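Local coordinates for NADB-Rossmann Superfamily protein (Streptococcus agalactiae, PDB 3LEC) that probably methylates N1 of adenine 22 in tRNA, as a Rossmann-fold methyltransferase of the TrmK family, and binds a zinc ion, at residues Asn17-Pro20 with Lys21-Leu25; Asp31-Tyr34 with Leu35-Phe38; Ser181-Thr184 with Thr185-Glu189; Met166-Ala170 with Lys171-Phe175. All coordinates share one frame; numbering follows the deposited sequence.

All four contacts are local, each made round a turn or at the start of a helix. Contact 1 leads into strand 23-28, and contact 2 opens helix 34-41 just after that strand; their centres are 13 Å apart. Contacts 3 and 4 belong to the helices that follow strand 155-163. Their centres are 16 Å apart and they touch, Phe187 CE1 lying 3.6 Å from Phe175 O. Contacts 2 and 4 are 32 Å apart between centres, on opposite sides of the chain's centre. Only contact 4 comes near the zinc site of Asp140 and His165: the side chain of Asn167 is about 7 Å from the zinc ion.

Contact 1. Residues Asn17-Pro20 with Lys21-Leu25; sequences NYVP and KGARL
Val19 meets Ala23 across a tight turn. Its branch CG1 makes the touch, 3.8 Å from Ala23 CB. CG1 stands opposite the backbone N (chi1 -179°), which carries it along the chain toward the turn. Both side chains are buried, and the contact between them is purely apolar.

Pro20 comes next and is the first corner of a type II beta turn that ends at Ala23. Its carbonyl O accepts from Ala23 N at 3.1 Å. This bond closes the turn. It is somewhat bent, with an N-H...O angle of 146°, and the donor lies well above the carbonyl plane of Pro20. The same oxygen is near the methyl group of Ala23, with Pro20 O to Ala23 CB at 3.2 Å. On the ring, Pro20 CD lies 4.3 Å from Ala23 CB, a looser apolar contact beside that of Val19. The Ala23 methyl is thus met by Val19, just before the turn, and by Pro20, its first residue.

Lys21 and Gly22 fill the two central corners. Gly22 has a positive phi of 80°, as the third position of a type II turn needs and as glycine readily adopts. Lys21 points away from Asn17-Pro20 at its CB, and its side chain forms a cation-pi contact with Tyr44.

The turn joins helix 10-16 to strand 23-28 of the Rossmann-type sheet. Ala23 and Leu25 bond through their backbones to strand 45-52, and Arg24 bonds to Thr93 of strand 93-99. Val19 and Leu25 both pack on Leu39 of helix 34-41.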
loop_
_atom_site.group_PDB
_atom_site.type_symbol
_atom_site.label_atom_id
_atom_site.label_comp_id
_atom_site.label_asym_id
_atom_site.label_seq_id
_atom_site.Cartn_x
_atom_site.Cartn_y
_atom_site.Cartn_z
ATOM N N ASN A 17 -11.877 2.152 -2.331
ATOM C CA ASN A 17 -12.563 3.444 -2.135
ATOM C C ASN A 17 -11.753 4.623 -2.687
ATOM O O ASN A 17 -12.330 5.668 -2.959
ATOM C CB ASN A 17 -12.882 3.732 -0.656
ATOM C CG ASN A 17 -13.842 2.724 -0.037
ATOM O OD1 ASN A 17 -13.861 2.543 1.182
ATOM N ND2 ASN A 17 -14.625 2.064 -0.861
ATOM N N TYR A 18 -10.435 4.446 -2.809
ATOM C CA TYR A 18 -9.526 5.484 -3.303
ATOM C C TYR A 18 -9.177 5.390 -4.789
ATOM O O TYR A 18 -8.478 6.257 -5.308
ATOM C CB TYR A 18 -8.231 5.518 -2.502
ATOM C CG TYR A 18 -8.340 6.081 -1.117
ATOM C CD1 TYR A 18 -8.620 7.429 -0.897
ATOM C CD2 TYR A 18 -8.124 5.261 -0.013
ATOM C CE1 TYR A 18 -8.697 7.948 0.415
ATOM C CE2 TYR A 18 -8.192 5.772 1.282
ATOM C CZ TYR A 18 -8.480 7.102 1.484
ATOM O OH TYR A 18 -8.532 7.576 2.778
ATOM N N VAL A 19 -9.668 4.357 -5.469
ATOM C CA VAL A 19 -9.404 4.203 -6.903
ATOM C C VAL A 19 -10.389 5.112 -7.614
ATOM O O VAL A 19 -11.598 5.033 -7.356
ATOM C CB VAL A 19 -9.586 2.742 -7.370
ATOM C CG1 VAL A 19 -9.273 2.595 -8.869
ATOM C CG2 VAL A 19 -8.684 1.828 -6.554
ATOM N N PRO A 20 -9.870 6.024 -8.457
ATOM C CA PRO A 20 -10.721 6.983 -9.138
ATOM C C PRO A 20 -11.727 6.271 -10.025
ATOM O O PRO A 20 -11.389 5.268 -10.648
ATOM C CB PRO A 20 -9.730 7.754 -10.028
ATOM C CG PRO A 20 -8.446 7.663 -9.317
ATOM C CD PRO A 20 -8.455 6.232 -8.803
ATOM N N LYS A 21 -12.942 6.816 -10.107
ATOM C CA LYS A 21 -13.933 6.328 -11.066
ATOM C C LYS A 21 -13.387 6.339 -12.491
ATOM O O LYS A 21 -12.737 7.306 -12.910
ATOM C CB LYS A 21 -15.192 7.202 -11.019
ATOM C CG LYS A 21 -15.852 7.257 -9.670
ATOM C CD LYS A 21 -16.580 5.958 -9.386
ATOM C CE LYS A 21 -17.584 6.142 -8.281
ATOM N NZ LYS A 21 -17.941 4.814 -7.767
ATOM N N GLY A 22 -13.649 5.263 -13.225
ATOM C CA GLY A 22 -13.245 5.173 -14.629
ATOM C C GLY A 22 -11.766 4.810 -14.800
ATOM O O GLY A 22 -11.265 4.779 -15.931
ATOM N N ALA A 23 -11.060 4.535 -13.692
ATOM C CA ALA A 23 -9.628 4.199 -13.774
ATOM C C ALA A 23 -9.362 2.988 -14.656
ATOM O O ALA A 23 -10.213 2.102 -14.814
ATOM C CB ALA A 23 -9.009 3.967 -12.368
ATOM N N ARG A 24 -8.172 2.975 -15.235
ATOM C CA ARG A 24 -7.623 1.816 -15.908
ATOM C C ARG A 24 -6.467 1.442 -14.998
ATOM O O ARG A 24 -5.524 2.201 -14.847
ATOM C CB ARG A 24 -7.168 2.193 -17.306
ATOM C CG ARG A 24 -8.287 2.728 -18.166
ATOM C CD ARG A 24 -7.807 3.089 -19.582
ATOM N NE ARG A 24 -7.180 1.946 -20.276
ATOM C CZ ARG A 24 -7.825 1.006 -20.964
ATOM N NH1 ARG A 24 -9.143 1.049 -21.106
ATOM N NH2 ARG A 24 -7.135 0.021 -21.533
ATOM N N LEU A 25 -6.592 0.286 -14.357
ATOM C CA LEU A 25 -5.844 -0.048 -13.145
ATOM C C LEU A 25 -4.926 -1.224 -13.381
ATOM O O LEU A 25 -5.330 -2.182 -14.032
ATOM C CB LEU A 25 -6.845 -0.448 -12.054
ATOM C CG LEU A 25 -6.325 -1.087 -10.760
ATOM C CD1 LEU A 25 -5.642 -0.061 -9.908
ATOM C CD2 LEU A 25 -7.465 -1.740 -9.990
#

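Contact 2. Residues Asp31-Tyr34 with Leu35-Phe38; sequences DHAY and LPIF
Ala33 meets Ile37 and Pro36 across the first turn of a helix, while the rings of His32 and Tyr34 lie beside it. One face of the His32 ring carries Tyr34 OH, 3.7 Å above the plane and offset toward the rim. One face of the Tyr34 ring carries His32 CB in the same offset way, 3.4 Å above it. At the edge of the imidazole lies the Asp31 carboxylate. His32 ND1 donates to Asp31 OD1 at 2.7 Å, in the ring plane and almost straight at 171°. This bond helps to hold the rotation of the imidazole.

The backbone makes a type I' turn from Asp31 to Tyr34, with His32 and Ala33 both at positive phi. It is closed by Tyr34 N bonding to Asp31 O. A water bridges the same carbonyl to the helix: it donates to Asp31 O and accepts from Leu35 N at 2.8 Å. The water thereby occupies an NH of the first helical turn.

Ala33 is the N-cap. Its O accepts from Ile37 N at 2.9 Å, and Tyr34 O accepts from Phe38 N at 2.8 Å. Ile37 folds back over this cap. CG1 lies beside its own backbone N (chi1 -71°), and CD1 comes within 4.2 Å of Ala33 CB.

The turn links strand 23-28 to helix 34-41, as the first strand-to-helix connection of the Rossmann-type fold. Ala33 and Tyr34 pack on helix 55-67, and His32 O accepts from Asn64. Leu35 and Phe38 lie against helix 10-16, while Leu35 and Pro36 touch Asp27.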
loop_
_atom_site.group_PDB
_atom_site.type_symbol
_atom_site.label_atom_id
_atom_site.label_comp_id
_atom_site.label_asym_id
_atom_site.label_seq_id
_atom_site.Cartn_x
_atom_site.Cartn_y
_atom_site.Cartn_z
ATOM N N ASP A 31 -4.243 -9.905 -5.154
ATOM C CA ASP A 31 -4.721 -10.938 -4.249
ATOM C C ASP A 31 -5.926 -11.615 -4.926
ATOM O O ASP A 31 -7.064 -11.164 -4.797
ATOM C CB ASP A 31 -5.093 -10.302 -2.897
ATOM C CG ASP A 31 -5.644 -11.303 -1.893
ATOM O OD1 ASP A 31 -5.678 -12.511 -2.194
ATOM O OD2 ASP A 31 -6.050 -10.872 -0.794
ATOM N N HIS A 32 -5.643 -12.684 -5.681
ATOM C CA HIS A 32 -6.669 -13.502 -6.317
ATOM C C HIS A 32 -7.558 -12.697 -7.293
ATOM O O HIS A 32 -8.629 -13.149 -7.672
ATOM C CB HIS A 32 -7.554 -14.205 -5.272
ATOM C CG HIS A 32 -6.847 -15.256 -4.473
ATOM N ND1 HIS A 32 -6.171 -14.973 -3.303
ATOM C CD2 HIS A 32 -6.722 -16.591 -4.665
ATOM C CE1 HIS A 32 -5.652 -16.090 -2.817
ATOM N NE2 HIS A 32 -5.966 -17.083 -3.627
ATOM N N ALA A 33 -7.072 -11.525 -7.704
ATOM C CA ALA A 33 -7.816 -10.557 -8.536
ATOM C C ALA A 33 -9.116 -10.055 -7.908
ATOM O O ALA A 33 -9.997 -9.548 -8.607
ATOM C CB ALA A 33 -8.073 -11.109 -9.923
ATOM N N TYR A 34 -9.247 -10.187 -6.588
ATOM C CA TYR A 34 -10.474 -9.736 -5.943
ATOM C C TYR A 34 -10.795 -8.266 -6.179
ATOM O O TYR A 34 -11.915 -7.902 -6.581
ATOM C CB TYR A 34 -10.425 -9.999 -4.450
ATOM C CG TYR A 34 -10.386 -11.466 -4.064
ATOM C CD1 TYR A 34 -11.120 -12.440 -4.758
ATOM C CD2 TYR A 34 -9.637 -11.862 -2.969
ATOM C CE1 TYR A 34 -11.069 -13.809 -4.349
ATOM C CE2 TYR A 34 -9.579 -13.177 -2.565
ATOM C CZ TYR A 34 -10.290 -14.148 -3.236
ATOM O OH TYR A 34 -10.190 -15.444 -2.737
ATOM N N LEU A 35 -9.808 -7.431 -5.911
ATOM C CA LEU A 35 -9.951 -5.998 -6.062
ATOM C C LEU A 35 -10.291 -5.599 -7.521
ATOM O O LEU A 35 -11.280 -4.905 -7.744
ATOM C CB LEU A 35 -8.705 -5.300 -5.518
ATOM C CG LEU A 35 -8.617 -3.796 -5.785
ATOM C CD1 LEU A 35 -9.763 -3.083 -5.104
ATOM C CD2 LEU A 35 -7.257 -3.241 -5.353
ATOM N N PRO A 36 -9.520 -6.072 -8.522
ATOM C CA PRO A 36 -9.989 -5.777 -9.884
ATOM C C PRO A 36 -11.417 -6.301 -10.192
ATOM O O PRO A 36 -12.197 -5.599 -10.848
ATOM C CB PRO A 36 -8.944 -6.463 -10.793
ATOM C CG PRO A 36 -7.757 -6.640 -9.983
ATOM C CD PRO A 36 -8.190 -6.705 -8.519
ATOM N N ILE A 37 -11.787 -7.494 -9.703
ATOM C CA ILE A 37 -13.144 -8.012 -9.944
ATOM C C ILE A 37 -14.208 -7.111 -9.314
ATOM O O ILE A 37 -15.229 -6.835 -9.928
ATOM C CB ILE A 37 -13.316 -9.504 -9.475
ATOM C CG1 ILE A 37 -12.532 -10.435 -10.410
ATOM C CG2 ILE A 37 -14.793 -9.928 -9.430
ATOM C CD1 ILE A 37 -12.169 -11.763 -9.785
ATOM N N PHE A 38 -13.970 -6.670 -8.091
ATOM C CA PHE A 38 -14.913 -5.789 -7.431
ATOM C C PHE A 38 -15.137 -4.541 -8.284
ATOM O O PHE A 38 -16.278 -4.169 -8.577
ATOM C CB PHE A 38 -14.423 -5.358 -6.050
ATOM C CG PHE A 38 -15.329 -4.342 -5.421
ATOM C CD1 PHE A 38 -16.618 -4.707 -5.014
ATOM C CD2 PHE A 38 -14.940 -3.007 -5.330
ATOM C CE1 PHE A 38 -17.504 -3.761 -4.477
ATOM C CE2 PHE A 38 -15.802 -2.040 -4.767
ATOM C CZ PHE A 38 -17.081 -2.410 -4.348
HETATM O O HOH W 1 -7.366 -8.317 -4.874
#

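Contact 3. Residues Ser181-Thr184 with Thr185-Glu189; sequences SNNT and TVFKE
Thr185 follows Thr184 directly and opens helix 185-204. Its CB points away from the preceding residues. Val186 adds little to the contact: its CB is 4.0 Å from Thr184 OG1. Its side chain instead packs on Ile148 and Thr150 of strand 141-150.

Phe187 takes the capping bond. Its N donates to Thr184 OG1 at 3.2 Å, with an angle of 162°. Thr184 is the N-cap, and its hydroxyl sits between its own backbone N and carbonyl carbon (chi1 63°), which turns it toward the helix. Phe187 CB also packs against this residue, 3.3 Å from Thr184 O. The two side chains cross at about a right angle. The phenyl ring reaches toward Asn183, with CD2 4.2 Å from Asn183 CA. It also meets Trp191 edge-to-face.

Lys188 is held at both ends. Its N donates to Thr184 O at 3.1 Å, nearly straight at 169°, in an i to i+4 backbone bond that starts at the N-cap. Its side chain bends at chi3 and chi4 and curls back to the chain before the helix. There NZ donates to Asn183 O at 3.0 Å, from well above the carbonyl plane. Glu189 continues the helix, its N bonding to Thr185 O.

Asn183 leaves helix 177-182 with positive phi, so one helix ends and the next begins within two residues. The hydroxyl of Thr184 gives the NH of Phe187, in the first turn of the helix, a side-chain acceptor. The ammonium group of Lys188 probably polarises the Asn183 carbonyl, adding an electrostatic tie across the break.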
loop_
_atom_site.group_PDB
_atom_site.type_symbol
_atom_site.label_atom_id
_atom_site.label_comp_id
_atom_site.label_asym_id
_atom_site.label_seq_id
_atom_site.Cartn_x
_atom_site.Cartn_y
_atom_site.Cartn_z
ATOM N N SER A 181 -2.376 14.088 11.345
ATOM C CA SER A 181 -3.328 15.188 11.362
ATOM C C SER A 181 -4.740 14.713 11.711
ATOM O O SER A 181 -5.475 15.378 12.460
ATOM C CB SER A 181 -3.284 15.916 10.015
ATOM O OG SER A 181 -4.259 16.942 9.941
ATOM N N ASN A 182 -5.121 13.559 11.169
ATOM C CA ASN A 182 -6.435 12.994 11.452
ATOM C C ASN A 182 -6.492 12.531 12.912
ATOM O O ASN A 182 -7.504 12.736 13.582
ATOM C CB ASN A 182 -6.756 11.857 10.482
ATOM C CG ASN A 182 -8.176 11.927 9.927
ATOM O OD1 ASN A 182 -8.910 10.928 9.938
ATOM N ND2 ASN A 182 -8.567 13.099 9.424
ATOM N N ASN A 183 -5.387 11.942 13.397
ATOM C CA ASN A 183 -5.200 11.557 14.806
ATOM C C ASN A 183 -6.380 10.743 15.338
ATOM O O ASN A 183 -6.988 11.095 16.349
ATOM C CB ASN A 183 -4.914 12.808 15.684
ATOM C CG ASN A 183 -4.519 12.464 17.123
ATOM O OD1 ASN A 183 -3.704 11.576 17.376
ATOM N ND2 ASN A 183 -5.082 13.192 18.067
ATOM N N THR A 184 -6.710 9.654 14.644
ATOM C CA THR A 184 -7.882 8.852 14.980
ATOM C C THR A 184 -7.585 7.937 16.156
ATOM O O THR A 184 -6.427 7.719 16.485
ATOM C CB THR A 184 -8.290 7.955 13.804
ATOM O OG1 THR A 184 -7.224 7.029 13.523
ATOM C CG2 THR A 184 -8.586 8.794 12.562
ATOM N N THR A 185 -8.635 7.390 16.768
ATOM C CA THR A 185 -8.475 6.354 17.793
ATOM C C THR A 185 -7.588 5.179 17.343
ATOM O O THR A 185 -6.739 4.738 18.109
ATOM C CB THR A 185 -9.819 5.796 18.284
ATOM O OG1 THR A 185 -10.703 6.884 18.570
ATOM C CG2 THR A 185 -9.617 4.982 19.530
ATOM N N VAL A 186 -7.791 4.680 16.121
ATOM C CA VAL A 186 -7.016 3.526 15.615
ATOM C C VAL A 186 -5.532 3.877 15.578
ATOM O O VAL A 186 -4.674 3.077 15.951
ATOM C CB VAL A 186 -7.477 3.098 14.188
ATOM C CG1 VAL A 186 -6.584 1.986 13.616
ATOM C CG2 VAL A 186 -8.949 2.655 14.202
ATOM N N PHE A 187 -5.242 5.077 15.105
ATOM C CA PHE A 187 -3.872 5.594 15.035
ATOM C C PHE A 187 -3.216 5.626 16.426
ATOM O O PHE A 187 -2.102 5.136 16.619
ATOM C CB PHE A 187 -3.932 6.998 14.446
ATOM C CG PHE A 187 -2.616 7.736 14.444
ATOM C CD1 PHE A 187 -1.704 7.565 13.404
ATOM C CD2 PHE A 187 -2.305 8.629 15.459
ATOM C CE1 PHE A 187 -0.501 8.278 13.373
ATOM C CE2 PHE A 187 -1.101 9.329 15.446
ATOM C CZ PHE A 187 -0.194 9.147 14.401
ATOM N N LYS A 188 -3.917 6.202 17.390
ATOM C CA LYS A 188 -3.446 6.252 18.767
ATOM C C LYS A 188 -3.213 4.840 19.308
ATOM O O LYS A 188 -2.167 4.567 19.904
ATOM C CB LYS A 188 -4.493 6.956 19.627
ATOM C CG LYS A 188 -4.430 8.455 19.580
ATOM C CD LYS A 188 -5.353 9.027 20.650
ATOM C CE LYS A 188 -6.712 9.415 20.087
ATOM N NZ LYS A 188 -6.626 10.701 19.323
ATOM N N GLU A 189 -4.153 3.929 19.046
ATOM C CA GLU A 189 -4.008 2.549 19.533
ATOM C C GLU A 189 -2.794 1.871 18.897
ATOM O O GLU A 189 -2.053 1.141 19.578
ATOM C CB GLU A 189 -5.304 1.739 19.315
ATOM C CG GLU A 189 -6.456 2.242 20.206
ATOM C CD GLU A 189 -7.833 1.664 19.909
ATOM O OE1 GLU A 189 -8.018 0.871 18.955
ATOM O OE2 GLU A 189 -8.763 2.049 20.646
#

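Contact 4. Residues Met166-Ala170 with Lys171-Phe175; sequences MNLTA and KELRF
Thr169 and Glu172 exchange hydrogen bonds in both directions. Thr169 N donates to Glu172 OE1 at 2.9 Å, nearly straight at 173°, on the anti lone pair. In return Glu172 N donates to Thr169 OG1 at 3.1 Å. The hydroxyl gives its own hydrogen to the same OE1, a longer bond of 3.3 Å that comes from above the carboxylate plane. OE1 therefore has two donors from one residue. With chi1 at 61° the Thr169 hydroxyl faces the helix start, near Glu172 N and OE1.

This is a capping box, with Thr169 as the N-cap of helix 170-175. The helix follows strand 155-163 and His165, a zinc ligand.

Backbone bonds continue the helix. Leu173 N donates to Thr169 O at 2.8 Å, and Arg174 N to Ala170 O at 3.1 Å. The guanidinium of Arg174 leads away to a salt bridge with Glu129.

The apolar contact is a hydrophobic staple across the cap: Leu168 CD1 meets Leu173 CD2 at 3.8 Å. The other branch, Leu168 CD2, rests 3.9 Å from Glu172 CB, and the two side chains cross at about a right angle. Leu168 and Glu172 also touch Pro177 of the next helix.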
loop_
_atom_site.group_PDB
_atom_site.type_symbol
_atom_site.label_atom_id
_atom_site.label_comp_id
_atom_site.label_asym_id
_atom_site.label_seq_id
_atom_site.Cartn_x
_atom_site.Cartn_y
_atom_site.Cartn_z
HETATM N N MSE A 166 7.405 16.552 -2.553
HETATM C CA MSE A 166 6.947 16.518 -1.168
HETATM C C MSE A 166 8.163 16.505 -0.276
HETATM O O MSE A 166 9.116 15.789 -0.555
HETATM C CB MSE A 166 6.122 15.248 -0.940
HETATM C CG MSE A 166 5.863 14.930 0.530
HETATM SE SE MSE A 166 4.757 13.307 0.740
HETATM C CE MSE A 166 6.071 11.942 0.308
ATOM N N ASN A 167 8.155 17.311 0.774
ATOM C CA ASN A 167 9.185 17.216 1.793
ATOM C C ASN A 167 8.492 16.730 3.044
ATOM O O ASN A 167 7.424 17.249 3.405
ATOM C CB ASN A 167 9.825 18.572 2.083
ATOM C CG ASN A 167 10.582 19.137 0.905
ATOM O OD1 ASN A 167 11.007 18.414 0.007
ATOM N ND2 ASN A 167 10.767 20.450 0.910
ATOM N N LEU A 168 9.062 15.712 3.678
ATOM C CA LEU A 168 8.504 15.210 4.941
ATOM C C LEU A 168 9.523 15.251 6.073
ATOM O O LEU A 168 10.697 14.960 5.844
ATOM C CB LEU A 168 7.954 13.781 4.786
ATOM C CG LEU A 168 6.718 13.490 3.934
ATOM C CD1 LEU A 168 6.346 12.007 4.094
ATOM C CD2 LEU A 168 5.534 14.376 4.297
ATOM N N THR A 169 9.055 15.606 7.278
ATOM C CA THR A 169 9.865 15.546 8.500
ATOM C C THR A 169 10.045 14.088 8.923
ATOM O O THR A 169 9.272 13.209 8.496
ATOM C CB THR A 169 9.190 16.320 9.672
ATOM O OG1 THR A 169 7.924 15.739 9.973
ATOM C CG2 THR A 169 8.976 17.796 9.329
ATOM N N ALA A 170 11.049 13.830 9.765
ATOM C CA ALA A 170 11.236 12.491 10.318
ATOM C C ALA A 170 9.934 11.994 10.924
ATOM O O ALA A 170 9.582 10.845 10.708
ATOM C CB ALA A 170 12.381 12.433 11.334
ATOM N N LYS A 171 9.212 12.860 11.653
ATOM C CA LYS A 171 7.936 12.465 12.269
ATOM C C LYS A 171 6.904 12.072 11.216
ATOM O O LYS A 171 6.226 11.053 11.354
ATOM C CB LYS A 171 7.357 13.583 13.146
ATOM C CG LYS A 171 7.963 13.656 14.520
ATOM C CD LYS A 171 6.940 14.128 15.527
ATOM C CE LYS A 171 7.607 14.425 16.861
ATOM N NZ LYS A 171 6.947 15.607 17.525
ATOM N N GLU A 172 6.787 12.896 10.175
ATOM C CA GLU A 172 5.826 12.647 9.104
ATOM C C GLU A 172 6.180 11.370 8.359
ATOM O O GLU A 172 5.294 10.619 7.959
ATOM C CB GLU A 172 5.747 13.831 8.129
ATOM C CG GLU A 172 4.895 15.015 8.605
ATOM C CD GLU A 172 5.121 16.276 7.768
ATOM O OE1 GLU A 172 6.253 16.490 7.269
ATOM O OE2 GLU A 172 4.162 17.060 7.602
ATOM N N LEU A 173 7.469 11.112 8.191
ATOM C CA LEU A 173 7.899 9.892 7.528
ATOM C C LEU A 173 7.434 8.686 8.345
ATOM O O LEU A 173 6.911 7.726 7.789
ATOM C CB LEU A 173 9.424 9.874 7.330
ATOM C CG LEU A 173 10.020 10.772 6.239
ATOM C CD1 LEU A 173 11.535 10.941 6.373
ATOM C CD2 LEU A 173 9.663 10.262 4.837
ATOM N N ARG A 174 7.597 8.760 9.670
ATOM C CA ARG A 174 7.351 7.605 10.531
ATOM C C ARG A 174 5.866 7.417 10.823
ATOM O O ARG A 174 5.377 6.293 10.831
ATOM C CB ARG A 174 8.167 7.701 11.844
ATOM C CG ARG A 174 7.777 6.641 12.903
ATOM C CD ARG A 174 8.166 5.192 12.506
ATOM N NE ARG A 174 7.258 4.545 11.544
ATOM C CZ ARG A 174 7.409 3.298 11.091
ATOM N NH1 ARG A 174 6.526 2.787 10.242
ATOM N NH2 ARG A 174 8.435 2.547 11.501
ATOM N N PHE A 175 5.146 8.520 11.039
ATOM C CA PHE A 175 3.745 8.452 11.472
ATOM C C PHE A 175 2.715 8.692 10.380
ATOM O O PHE A 175 1.573 8.209 10.488
ATOM C CB PHE A 175 3.521 9.402 12.656
ATOM C CG PHE A 175 4.347 9.048 13.849
ATOM C CD1 PHE A 175 3.906 8.093 14.739
ATOM C CD2 PHE A 175 5.584 9.624 14.051
ATOM C CE1 PHE A 175 4.677 7.721 15.820
ATOM C CE2 PHE A 175 6.373 9.267 15.151
ATOM C CZ PHE A 175 5.915 8.312 16.036
#